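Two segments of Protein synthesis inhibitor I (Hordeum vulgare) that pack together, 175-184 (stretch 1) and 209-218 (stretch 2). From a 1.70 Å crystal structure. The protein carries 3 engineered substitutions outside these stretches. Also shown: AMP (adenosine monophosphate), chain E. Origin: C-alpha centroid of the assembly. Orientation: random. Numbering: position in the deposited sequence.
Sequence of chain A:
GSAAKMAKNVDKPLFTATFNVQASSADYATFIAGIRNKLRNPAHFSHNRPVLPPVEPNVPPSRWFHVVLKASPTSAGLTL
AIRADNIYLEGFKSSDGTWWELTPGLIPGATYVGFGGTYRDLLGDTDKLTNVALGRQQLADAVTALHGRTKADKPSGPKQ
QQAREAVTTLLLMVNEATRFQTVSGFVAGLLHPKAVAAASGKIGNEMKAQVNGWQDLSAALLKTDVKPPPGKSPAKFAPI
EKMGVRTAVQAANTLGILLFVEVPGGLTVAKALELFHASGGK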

# COMPACT_ATOMS: atom_id res chain seq x y z
N ASN A 175 -2.95 1.62 -0.47
CA ASN A 175 -1.60 1.12 -0.17
C ASN A 175 -1.03 1.56 1.17
O ASN A 175 -0.55 0.71 1.94
CB ASN A 175 -0.63 1.48 -1.30
CG ASN A 175 -1.16 1.11 -2.65
OD1 ASN A 175 -2.20 1.61 -3.07
ND2 ASN A 175 -0.46 0.21 -3.35
N GLU A 176 -1.09 2.86 1.47
CA GLU A 176 -0.54 3.33 2.74
C GLU A 176 -1.41 2.85 3.90
O GLU A 176 -0.91 2.56 4.99
CB GLU A 176 -0.38 4.86 2.78
CG GLU A 176 0.38 5.48 1.59
CD GLU A 176 1.79 4.92 1.38
OE1 GLU A 176 2.33 4.22 2.27
OE2 GLU A 176 2.37 5.19 0.30
N ALA A 177 -2.72 2.77 3.65
CA ALA A 177 -3.65 2.22 4.63
C ALA A 177 -3.27 0.78 4.99
O ALA A 177 -3.30 0.39 6.16
CB ALA A 177 -5.06 2.27 4.09
N THR A 178 -2.93 -0.01 3.99
CA THR A 178 -2.48 -1.39 4.23
C THR A 178 -1.19 -1.39 5.07
O THR A 178 -1.06 -2.14 6.04
CB THR A 178 -2.28 -2.13 2.89
OG1 THR A 178 -3.54 -2.25 2.22
CG2 THR A 178 -1.70 -3.52 3.12
N ARG A 179 -0.24 -0.54 4.70
CA ARG A 179 1.04 -0.49 5.41
C ARG A 179 0.96 -0.02 6.86
O ARG A 179 1.73 -0.47 7.70
CB ARG A 179 2.01 0.42 4.66
CG ARG A 179 2.54 -0.18 3.37
CD ARG A 179 3.19 0.91 2.53
NE ARG A 179 3.81 0.37 1.32
CZ ARG A 179 3.94 1.06 0.19
NH1 ARG A 179 3.50 2.30 0.12
NH2 ARG A 179 4.52 0.50 -0.87
N PHE A 180 0.04 0.90 7.14
CA PHE A 180 0.01 1.58 8.44
C PHE A 180 -1.35 1.57 9.10
O PHE A 180 -2.34 2.00 8.50
CB PHE A 180 0.45 3.04 8.29
CG PHE A 180 1.84 3.20 7.78
CD1 PHE A 180 2.92 2.97 8.63
CD2 PHE A 180 2.07 3.53 6.46
CE1 PHE A 180 4.22 3.10 8.15
CE2 PHE A 180 3.36 3.66 5.98
CZ PHE A 180 4.43 3.44 6.83
N GLN A 181 -1.39 1.11 10.35
CA GLN A 181 -2.63 1.14 11.14
C GLN A 181 -3.06 2.57 11.44
O GLN A 181 -4.25 2.84 11.65
CB GLN A 181 -2.45 0.38 12.46
CG GLN A 181 -2.01 -1.08 12.29
CD GLN A 181 -2.27 -1.90 13.54
OE1 GLN A 181 -3.43 -2.13 13.90
NE2 GLN A 181 -1.21 -2.34 14.21
N THR A 182 -2.09 3.47 11.48
CA THR A 182 -2.41 4.89 11.70
C THR A 182 -3.22 5.42 10.52
O THR A 182 -4.27 6.04 10.70
CB THR A 182 -1.13 5.71 11.85
OG1 THR A 182 -0.20 5.30 10.85
CG2 THR A 182 -0.52 5.52 13.24
N VAL A 183 -2.73 5.17 9.30
CA VAL A 183 -3.42 5.62 8.10
C VAL A 183 -4.77 4.94 7.89
O VAL A 183 -5.75 5.60 7.54
CB VAL A 183 -2.53 5.48 6.86
CG1 VAL A 183 -3.29 5.88 5.60
CG2 VAL A 183 -1.25 6.32 7.03
N SER A 184 -4.85 3.62 8.11
CA SER A 184 -6.11 2.91 7.89
C SER A 184 -7.15 3.36 8.91
O SER A 184 -8.33 3.53 8.58
CB SER A 184 -5.91 1.38 7.93
OG SER A 184 -5.61 0.89 9.23
N ALA A 209 5.49 11.39 7.92
CA ALA A 209 6.81 10.83 8.22
C ALA A 209 6.80 9.31 8.14
O ALA A 209 7.73 8.69 7.59
CB ALA A 209 7.30 11.30 9.58
N GLN A 210 5.75 8.70 8.70
CA GLN A 210 5.57 7.25 8.62
C GLN A 210 5.50 6.78 7.17
O GLN A 210 6.25 5.88 6.77
CB GLN A 210 4.29 6.84 9.37
CG GLN A 210 4.37 7.01 10.89
CD GLN A 210 3.00 7.13 11.53
OE1 GLN A 210 1.99 6.76 10.93
NE2 GLN A 210 2.96 7.65 12.75
N VAL A 211 4.61 7.39 6.39
CA VAL A 211 4.46 7.04 4.98
C VAL A 211 5.80 7.16 4.23
O VAL A 211 6.15 6.29 3.42
CB VAL A 211 3.36 7.88 4.29
CG1 VAL A 211 3.45 7.75 2.78
CG2 VAL A 211 1.98 7.45 4.78
N ASN A 212 6.55 8.22 4.52
CA ASN A 212 7.84 8.44 3.86
C ASN A 212 9.01 7.64 4.45
O ASN A 212 10.15 7.75 3.97
CB ASN A 212 8.17 9.94 3.84
CG ASN A 212 7.30 10.72 2.86
OD1 ASN A 212 6.78 10.17 1.88
ND2 ASN A 212 7.14 12.02 3.12
N GLY A 213 8.74 6.81 5.46
CA GLY A 213 9.77 6.02 6.11
C GLY A 213 9.37 4.59 6.48
O GLY A 213 9.80 4.05 7.50
N TRP A 214 8.57 3.96 5.63
CA TRP A 214 8.08 2.60 5.89
C TRP A 214 9.22 1.61 6.12
O TRP A 214 9.19 0.81 7.05
CB TRP A 214 7.20 2.15 4.73
CG TRP A 214 6.56 0.79 4.86
CD1 TRP A 214 5.97 0.25 5.96
CD2 TRP A 214 6.44 -0.18 3.82
NE1 TRP A 214 5.49 -1.01 5.67
CE2 TRP A 214 5.77 -1.29 4.36
CE3 TRP A 214 6.84 -0.21 2.48
CZ2 TRP A 214 5.49 -2.43 3.60
CZ3 TRP A 214 6.55 -1.33 1.72
CH2 TRP A 214 5.89 -2.43 2.28
N GLN A 215 10.24 1.66 5.27
CA GLN A 215 11.39 0.78 5.43
C GLN A 215 12.12 1.04 6.75
O GLN A 215 12.49 0.11 7.47
CB GLN A 215 12.34 0.90 4.22
CG GLN A 215 13.57 -0.01 4.29
CD GLN A 215 14.30 -0.08 2.96
OE1 GLN A 215 14.22 0.85 2.15
NE2 GLN A 215 15.00 -1.17 2.72
N ASP A 216 12.34 2.32 7.07
CA ASP A 216 13.00 2.71 8.31
C ASP A 216 12.25 2.21 9.54
O ASP A 216 12.85 1.71 10.48
CB ASP A 216 13.12 4.24 8.41
CG ASP A 216 14.18 4.81 7.49
OD1 ASP A 216 15.07 4.06 7.04
OD2 ASP A 216 14.12 6.04 7.23
N LEU A 217 10.92 2.35 9.54
CA LEU A 217 10.14 1.93 10.70
C LEU A 217 10.10 0.41 10.79
O LEU A 217 10.21 -0.16 11.87
CB LEU A 217 8.71 2.51 10.64
CG LEU A 217 7.81 2.21 11.85
CD1 LEU A 217 8.42 2.71 13.16
CD2 LEU A 217 6.42 2.81 11.65
N SER A 218 9.96 -0.25 9.64
CA SER A 218 9.97 -1.71 9.59
C SER A 218 11.29 -2.25 10.13
O SER A 218 11.31 -3.13 10.99
CB SER A 218 9.74 -2.21 8.16
OG SER A 218 8.45 -1.85 7.69
P AMP E . 11.90 4.00 -3.59
O1P AMP E . 11.64 5.08 -4.62
O2P AMP E . 13.15 4.11 -2.73
O3P AMP E . 11.88 2.64 -4.26
O5' AMP E . 10.62 3.84 -2.66
C5' AMP E . 10.56 4.45 -1.37
C4' AMP E . 9.20 4.27 -0.75
O4' AMP E . 8.21 5.02 -1.51
C3' AMP E . 8.66 2.84 -0.74
O3' AMP E . 9.16 2.06 0.33
C2' AMP E . 7.15 3.05 -0.70
O2' AMP E . 6.72 3.34 0.64
C1' AMP E . 6.99 4.32 -1.55
N9 AMP E . 6.66 4.02 -2.96
C8 AMP E . 7.46 4.25 -4.03
N7 AMP E . 6.87 3.88 -5.20
C5 AMP E . 5.65 3.40 -4.89
C6 AMP E . 4.49 2.85 -5.64
N6 AMP E . 4.53 2.72 -6.99
N1 AMP E . 3.39 2.47 -4.92
C2 AMP E . 3.35 2.58 -3.58
N3 AMP E . 4.35 3.08 -2.83
C4 AMP E . 5.51 3.50 -3.42
O HOH W 1 4.92 3.97 2.77
O HOH W 2 5.30 5.59 0.61

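How do the two backbones meet? Each stretch is a helix interrupted by a short break and then resumed. In the first, Phe180 leaves helical geometry and at once serves as N-cap of the next helix; in the second, Gly213 holds the N-cap position before the helix that starts at Trp214. The CA atoms of Glu176 and Val211 come within 6.6 Å, and those of Arg179 and Trp214 within 7.7 Å. At these spacings side chains, rather than backbones, fill the gap.

What is the main bump, and what hollow receives it? Phe180 points toward the second stretch and sets its ring among Gln210, Val211, Trp214 and Leu217. The CB of Gln210 covers one face, 4.2 Å from the centroid of the Phe180 ring in a CH-pi contact, while Leu217 CD2 sits at the ring's edge, 4.1 Å from Phe180 CE1. Trp214 meets the ring obliquely, with its CD1 3.6 Å from Phe180 CZ and the planes at 71°. The tip reaches so deep that Phe180 CZ lies 3.0 Å from Gln210 O, a carbonyl already engaged by Gly213 N within the turn. Val211 adds a further wall: its CG2 touches both Phe180 CE2 at 4.2 Å and Val183 CG2 at 4.1 Å, so one methyl fits against two apolar neighbours.

How does a charged side chain fit against an indole? Arg179 extends across the Trp214 face, its CD 3.7 Å from the centroid of the six-membered ring and nearly above it. The guanidinium continues past the centre, with Arg179 CZ 4.3 Å from that centroid, giving an off-centre cation-pi contact. The greasy part of the arm thus covers the ring while the charged end remains free for polar partners. Arg179 NH1 pairs with the carboxylate of Glu176, 3.1 Å from Glu176 OE1, and donates to AMP N3 at 3.2 Å. The flank of that carboxylate group packs against Val211, with Glu176 CD 3.6 Å from Val211 CG1.

Where do polar groups join the stretches? The one direct hydrogen bond between them runs from Thr182 OG1 to Gln210 OE1, a short 2.6 Å. Gln210 thus serves twice, laying its CB over the Phe180 face and turning its amide oxygen to the threonine. Near Glu176, water fills the space that side chains leave: water 1 lies 2.6 Å from Glu176 OE1 and 2.7 Å from Val211 O, linking the two stretches, and also reaches AMP O2' at 2.9 Å.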